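Side-chain contacts in putative methylthioribose-1-phosphate isomerase (Pyrococcus horikoshii OT3, PDB 6A34), which probably catalyses the isomerisation of 5-methylthioribose 1-phosphate to 5-methylthioribulose 1-phosphate in the methionine salvage pathway: residues Ala230-Val233 / Met234-Gly237; Gly181-Val184 / Arg185-Lys189. One frame throughout, in Å; residues are numbered along the deposited sequence.

Both contacts are local, interaction 2 within helix 180-189 and interaction 1 along helix 230-235 and the turn that follows, and their nearest atoms are about 14 Å apart without touching. Each is largely buried, but interaction 1 lies at the dimer interface and runs out into an exposed glycine, whereas no other chain of the assembly touches interaction 2. Their chemistry differs accordingly. In 230-237 an aromatic face receives a glutamine methylene in the last turn, and a neighbouring amide bonds to the second subunit. In 181-189 an arginine runs past a backbone carbonyl oxygen and spends its charge on acidic partners within its own chain.

Interaction 1 (Ala230-Val233 / Met234-Gly237); sequences AAFV and MQQG
F232 and Q236 meet because chi1 of F232 (-180°) puts CG beside the carbonyl carbon, so that the far part of the ring, CE2 and CZ, comes near the glutamine, whose chain folds back at chi2 (-61°). The fold sets Q236 CG over one face of the ring in a CH-pi contact, 3.7 Å from the F232 centroid and offset toward the rim. In the backbone, Q236 N donates to F232 O at 2.8 Å, so backbone and side chain join the same two residues. G237 is the first residue to leave helical phi/psi; its positive phi and its bonds back into the last turn, among them G237 N to M234 O at 3.0 Å, form a Schellman motif. Q235 sends its extended chain past the ring, OE1 3.8 Å from F232 CD1, and its NE2 is held by the carbonyl of V325 of the second subunit, whose Y319 packs on F232. One turn earlier, M234 CG presses on A230 O (3.2 Å), and M234 N donates a hydrogen bond to the same oxygen. The thioether then bends so that CE comes within 4.3 Å of A230 CB, and the chain packs on L264 and L267 of helix 261-270.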
loop_
_atom_site.group_PDB
_atom_site.type_symbol
_atom_site.label_atom_id
_atom_site.label_comp_id
_atom_site.label_asym_id
_atom_site.label_seq_id
_atom_site.Cartn_x
_atom_site.Cartn_y
_atom_site.Cartn_z
ATOM N N ALA A 230 -0.943 6.348 -5.679
ATOM C CA ALA A 230 -0.228 7.657 -5.831
ATOM C C ALA A 230 0.137 7.871 -7.305
ATOM O O ALA A 230 0.096 8.977 -7.815
ATOM C CB ALA A 230 0.973 7.724 -4.925
ATOM N N ALA A 231 0.469 6.787 -8.004
ATOM C CA ALA A 231 0.879 6.885 -9.403
ATOM C C ALA A 231 -0.314 7.322 -10.235
ATOM O O ALA A 231 -0.188 8.064 -11.148
ATOM C CB ALA A 231 1.374 5.559 -9.872
ATOM N N PHE A 232 -1.494 6.834 -9.849
ATOM C CA PHE A 232 -2.718 7.124 -10.545
ATOM C C PHE A 232 -3.057 8.612 -10.404
ATOM O O PHE A 232 -3.315 9.319 -11.380
ATOM C CB PHE A 232 -3.857 6.253 -10.011
ATOM C CG PHE A 232 -5.158 6.525 -10.722
ATOM C CD1 PHE A 232 -5.416 5.951 -11.957
ATOM C CD2 PHE A 232 -6.086 7.412 -10.187
ATOM C CE1 PHE A 232 -6.610 6.198 -12.614
ATOM C CE2 PHE A 232 -7.266 7.693 -10.863
ATOM C CZ PHE A 232 -7.532 7.064 -12.065
ATOM N N VAL A 233 -3.017 9.123 -9.182
ATOM C CA VAL A 233 -3.386 10.499 -9.017
ATOM C C VAL A 233 -2.365 11.406 -9.709
ATOM O O VAL A 233 -2.745 12.498 -10.138
ATOM C CB VAL A 233 -3.663 10.892 -7.559
ATOM C CG1 VAL A 233 -4.746 10.002 -6.985
ATOM C CG2 VAL A 233 -2.441 10.882 -6.675
ATOM N N MET A 234 -1.109 10.959 -9.812
ATOM C CA MET A 234 -0.077 11.724 -10.536
ATOM C C MET A 234 -0.409 11.700 -12.031
ATOM O O MET A 234 -0.404 12.757 -12.672
ATOM C CB MET A 234 1.337 11.149 -10.343
ATOM C CG MET A 234 1.907 11.328 -8.932
ATOM S SD MET A 234 3.642 10.819 -8.858
ATOM C CE MET A 234 3.718 10.042 -7.243
ATOM N N GLN A 235 -0.693 10.491 -12.540
ATOM C CA GLN A 235 -1.032 10.259 -13.938
ATOM C C GLN A 235 -2.243 11.094 -14.358
ATOM O O GLN A 235 -2.291 11.558 -15.453
ATOM C CB GLN A 235 -1.382 8.784 -14.164
ATOM C CG GLN A 235 -1.572 8.373 -15.626
ATOM C CD GLN A 235 -2.346 7.070 -15.695
ATOM O OE1 GLN A 235 -3.326 6.874 -14.980
ATOM N NE2 GLN A 235 -1.874 6.127 -16.491
ATOM N N GLN A 236 -3.235 11.246 -13.478
ATOM C CA GLN A 236 -4.463 11.937 -13.870
ATOM C C GLN A 236 -4.272 13.441 -13.789
ATOM O O GLN A 236 -5.214 14.139 -14.069
ATOM C CB GLN A 236 -5.658 11.568 -12.995
ATOM C CG GLN A 236 -6.039 10.104 -13.091
ATOM C CD GLN A 236 -6.433 9.777 -14.502
ATOM O OE1 GLN A 236 -5.795 8.931 -15.141
ATOM N NE2 GLN A 236 -7.454 10.471 -14.998
ATOM N N GLY A 237 -3.083 13.934 -13.417
ATOM C CA GLY A 237 -2.852 15.422 -13.375
ATOM C C GLY A 237 -3.276 16.029 -12.031
ATOM O O GLY A 237 -3.319 17.257 -11.877
#

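Interaction 2 (Gly181-Val184 / Arg185-Lys189); sequences GSVV and RVMHK
R185 reaches back along its helix to G181, and its aliphatic part passes close to G181 O. The first torsion (chi1 -78°) places CG opposite the R185 carbonyl carbon and beside its backbone N, the atom that donates to G181 O at 2.9 Å. The same oxygen therefore borders the start of the side chain too: R185 CB passes it at 3.2 Å and CG at 3.1 Å, and CD still lies close. From CG to NE the chain runs extended, carrying the guanidinium past the glycine. There NE forms a salt bridge with D218, NH2 another with E214, and NH1 donates to the carbonyl of L177. NH1 also comes to 3.7 Å from G181 CA, an approach helped by the lack of a side chain at G181. With every nitrogen of the buried guanidinium bonded, its rotation is fixed, and the two carboxylates would be expected to stabilise its positive charge.

A second pair lies on another flank of the helix. M187 and V183 run side by side, with M187 SD 4.1 Å from V183 CG1. M187 CG sits 3.2 Å from V183 O, which also accepts the M187 N-H. Between these flanks V186 CG2 rests at 3.3 Å from S182 O, and the hydroxyl of S182 is bonded to the carbonyl of N147 in helix 125-157. V184 and M187 carry the packing on to strand 193-199, through L196 and L193. Helix 180-189 lies in the connection between the parallel neighbours 161-165 and 193-199, a beta-alpha-beta crossover of the Rossmann-like domain, with the side chain of R185 about 10 Å from that of R57, a predicted substrate-binding residue.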
loop_
_atom_site.group_PDB
_atom_site.type_symbol
_atom_site.label_atom_id
_atom_site.label_comp_id
_atom_site.label_asym_id
_atom_site.label_seq_id
_atom_site.Cartn_x
_atom_site.Cartn_y
_atom_site.Cartn_z
ATOM N N GLY A 181 4.961 18.931 7.825
ATOM C CA GLY A 181 3.775 19.542 8.464
ATOM C C GLY A 181 3.860 21.064 8.529
ATOM O O GLY A 181 2.874 21.749 8.351
ATOM N N SER A 182 5.058 21.598 8.763
ATOM C CA SER A 182 5.248 23.034 8.830
ATOM C C SER A 182 5.003 23.659 7.466
ATOM O O SER A 182 4.367 24.694 7.357
ATOM C CB SER A 182 6.601 23.400 9.336
ATOM O OG SER A 182 6.597 24.767 9.693
ATOM N N VAL A 183 5.488 22.993 6.425
ATOM C CA VAL A 183 5.408 23.551 5.078
ATOM C C VAL A 183 3.943 23.641 4.676
ATOM O O VAL A 183 3.518 24.668 4.195
ATOM C CB VAL A 183 6.224 22.728 4.063
ATOM C CG1 VAL A 183 5.941 23.141 2.636
ATOM C CG2 VAL A 183 7.709 22.852 4.350
ATOM N N VAL A 184 3.207 22.537 4.844
ATOM C CA VAL A 184 1.808 22.486 4.468
ATOM C C VAL A 184 0.960 23.377 5.391
ATOM O O VAL A 184 -0.049 23.946 4.933
ATOM C CB VAL A 184 1.280 21.047 4.387
ATOM C CG1 VAL A 184 2.009 20.258 3.315
ATOM C CG2 VAL A 184 1.346 20.328 5.719
ATOM N N ARG A 185 1.365 23.556 6.651
ATOM C CA ARG A 185 0.605 24.492 7.545
ATOM C C ARG A 185 0.789 25.949 7.067
ATOM O O ARG A 185 -0.161 26.676 6.920
ATOM C CB ARG A 185 0.991 24.261 9.007
ATOM C CG ARG A 185 0.308 23.034 9.591
ATOM C CD ARG A 185 0.866 22.675 10.957
ATOM N NE ARG A 185 -0.023 21.729 11.633
ATOM C CZ ARG A 185 0.122 20.412 11.615
ATOM N NH1 ARG A 185 1.251 19.881 11.169
ATOM N NH2 ARG A 185 -0.866 19.634 12.042
ATOM N N VAL A 186 2.012 26.336 6.700
ATOM C CA VAL A 186 2.226 27.667 6.192
ATOM C C VAL A 186 1.446 27.859 4.885
ATOM O O VAL A 186 0.789 28.884 4.692
ATOM C CB VAL A 186 3.721 27.959 6.011
ATOM C CG1 VAL A 186 3.929 29.254 5.275
ATOM C CG2 VAL A 186 4.445 27.981 7.338
ATOM N N MET A 187 1.513 26.868 3.987
ATOM C CA MET A 187 0.825 26.938 2.729
ATOM C C MET A 187 -0.682 27.096 2.981
ATOM O O MET A 187 -1.352 27.838 2.261
ATOM C CB MET A 187 1.090 25.688 1.872
ATOM C CG MET A 187 2.494 25.636 1.323
ATOM S SD MET A 187 2.794 24.234 0.222
ATOM C CE MET A 187 1.730 24.660 -1.162
ATOM N N HIS A 188 -1.215 26.368 3.967
ATOM C CA HIS A 188 -2.668 26.366 4.234
ATOM C C HIS A 188 -3.109 27.762 4.699
ATOM O O HIS A 188 -4.102 28.305 4.220
ATOM C CB HIS A 188 -3.048 25.271 5.243
ATOM C CG HIS A 188 -4.469 25.330 5.682
ATOM N ND1 HIS A 188 -5.510 24.963 4.859
ATOM C CD2 HIS A 188 -5.033 25.718 6.842
ATOM C CE1 HIS A 188 -6.657 25.101 5.502
ATOM N NE2 HIS A 188 -6.393 25.575 6.705
ATOM N N LYS A 189 -2.344 28.340 5.623
ATOM C CA LYS A 189 -2.594 29.704 6.101
ATOM C C LYS A 189 -2.540 30.693 4.936
ATOM O O LYS A 189 -3.338 31.651 4.899
ATOM C CB LYS A 189 -1.555 30.156 7.141
ATOM C CG LYS A 189 -2.093 30.334 8.548
ATOM C CD LYS A 189 -2.768 29.076 9.060
ATOM C CE LYS A 189 -4.202 29.304 9.482
ATOM N NZ LYS A 189 -4.747 28.103 10.156
#